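Local coordinates for protein putative N-acetylmuramoyl-L-alanine amidase (Neisseria meningitidis MC58, PDB 3CZX) that probably hydrolyses, as a zinc-dependent amidase, the bond between N-acetylmuramoyl residues and L-amino acids in cell-wall glycopeptides, at residues 31-35 / 51-57. Residues are numbered along the deposited sequence; the frame is centred on the assembly and turned at random.
Sequences QDMRN and TDGTGKG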
# COMPACT_ATOMS: atom_id res chain seq x y z
N GLN A 31 4.39 -7.61 1.67
CA GLN A 31 4.78 -6.35 2.27
C GLN A 31 3.54 -5.45 2.44
O GLN A 31 3.35 -4.89 3.51
CB GLN A 31 5.85 -5.67 1.40
CG GLN A 31 6.15 -4.24 1.74
CD GLN A 31 7.19 -3.63 0.83
OE1 GLN A 31 7.25 -3.99 -0.35
NE2 GLN A 31 8.02 -2.73 1.38
N ASP A 32 2.72 -5.32 1.40
CA ASP A 32 1.54 -4.46 1.49
C ASP A 32 0.62 -4.99 2.58
O ASP A 32 0.09 -4.22 3.40
CB ASP A 32 0.74 -4.42 0.19
CG ASP A 32 1.33 -3.47 -0.85
OD1 ASP A 32 2.26 -2.71 -0.49
OD2 ASP A 32 0.84 -3.54 -2.00
N MSE A 33 0.34 -6.31 2.57
CA MSE A 33 -0.57 -6.85 3.58
C MSE A 33 -0.08 -6.59 4.98
O MSE A 33 -0.87 -6.14 5.83
CB MSE A 33 -0.81 -8.35 3.36
CG MSE A 33 -1.60 -8.62 2.14
SE MSE A 33 -2.10 -10.51 1.86
CE MSE A 33 -0.69 -10.99 0.59
N ARG A 34 1.19 -6.89 5.25
CA ARG A 34 1.76 -6.69 6.60
C ARG A 34 1.68 -5.19 6.98
O ARG A 34 1.19 -4.82 8.06
CB ARG A 34 3.18 -7.24 6.70
CG ARG A 34 3.89 -6.88 8.00
CD ARG A 34 5.02 -5.89 7.79
NE ARG A 34 6.21 -6.56 7.31
CZ ARG A 34 6.96 -6.17 6.27
NH1 ARG A 34 8.02 -6.88 5.96
NH2 ARG A 34 6.62 -5.14 5.53
N ASN A 35 2.12 -4.31 6.08
CA ASN A 35 2.17 -2.88 6.40
C ASN A 35 0.80 -2.30 6.67
O ASN A 35 0.63 -1.48 7.60
CB ASN A 35 2.88 -2.09 5.27
CG ASN A 35 4.38 -2.26 5.29
OD1 ASN A 35 4.93 -2.85 6.20
ND2 ASN A 35 5.07 -1.76 4.25
N THR A 51 6.70 -6.23 14.14
CA THR A 51 6.88 -6.68 12.77
C THR A 51 8.35 -6.90 12.44
O THR A 51 9.26 -6.61 13.24
CB THR A 51 6.31 -5.63 11.79
OG1 THR A 51 7.17 -4.47 11.80
CG2 THR A 51 4.90 -5.19 12.16
N ASP A 52 8.55 -7.41 11.23
CA ASP A 52 9.85 -7.44 10.55
C ASP A 52 10.09 -6.16 9.73
O ASP A 52 10.85 -6.18 8.75
CB ASP A 52 9.93 -8.65 9.65
CG ASP A 52 8.76 -8.73 8.62
OD1 ASP A 52 7.73 -8.09 8.84
OD2 ASP A 52 8.88 -9.50 7.63
N GLY A 53 9.45 -5.06 10.10
CA GLY A 53 9.62 -3.75 9.46
C GLY A 53 8.60 -3.39 8.41
O GLY A 53 7.56 -4.02 8.29
N THR A 54 8.90 -2.35 7.63
CA THR A 54 8.01 -1.87 6.56
C THR A 54 8.54 -2.19 5.15
O THR A 54 7.84 -1.95 4.17
CB THR A 54 7.74 -0.36 6.70
OG1 THR A 54 8.93 0.40 6.48
CG2 THR A 54 7.23 -0.07 8.08
N GLY A 55 9.74 -2.77 5.09
CA GLY A 55 10.35 -3.17 3.80
C GLY A 55 9.92 -4.56 3.41
O GLY A 55 8.81 -4.97 3.72
N LYS A 56 10.77 -5.28 2.67
CA LYS A 56 10.43 -6.65 2.29
C LYS A 56 10.57 -7.59 3.51
O LYS A 56 11.03 -7.19 4.57
CB LYS A 56 11.31 -7.14 1.14
CG LYS A 56 11.41 -6.19 -0.05
CD LYS A 56 10.09 -5.85 -0.70
CE LYS A 56 10.30 -4.91 -1.88
NZ LYS A 56 9.04 -4.41 -2.44
N GLY A 57 10.14 -8.83 3.37
CA GLY A 57 10.11 -9.73 4.52
C GLY A 57 11.22 -10.77 4.52
O GLY A 57 12.38 -10.44 4.25
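Two nitrogens of R34 close on a single backbone oxygen, G55 O: NH2 reaches it at 2.8 Å and NH1 at 3.0 Å, with the oxygen lying in the guanidinium plane. Along the NE/NH1 side sits D52, whose OD1 takes NE on its syn side in a 2.6 Å salt bridge; the carboxylate is turned 70° from the guanidinium, and its OD2 receives only a long, weak bond from NH1 while also accepting from A10 N on strand 6-10. The G53 carbonyl lies over one guanidinium face, a packing contact and not a hydrogen bond. The R34 chain, CG anti to the backbone N (chi1 172°), bends at chi2 and chi3 to turn the guanidinium into the loop. Next along the helix, N35 turns OD1 to R34 NH2 (2.9 Å), which helps fix the guanidinium's rotation, and gives ND2 to T54 O at 2.8 Å. That carbonyl is shared: Q31 NE2 comes to it at 2.9 Å, nearly straight at 177° and on a lone pair. Q31, extended beyond CG, presents OE1 to K56 NZ (2.8 Å), while the ammonium also forms a salt bridge with D28 of its own chain and a hydrogen bond to T160 O of the second subunit. In this Amidase_3 domain, helix 26-45 thus holds the loop leading to helix 61-69 largely through the loop's own carbonyl oxygens. These and one carboxylate satisfy the buried guanidinium, so side chains from neighbouring helix turns orient the loop's peptides.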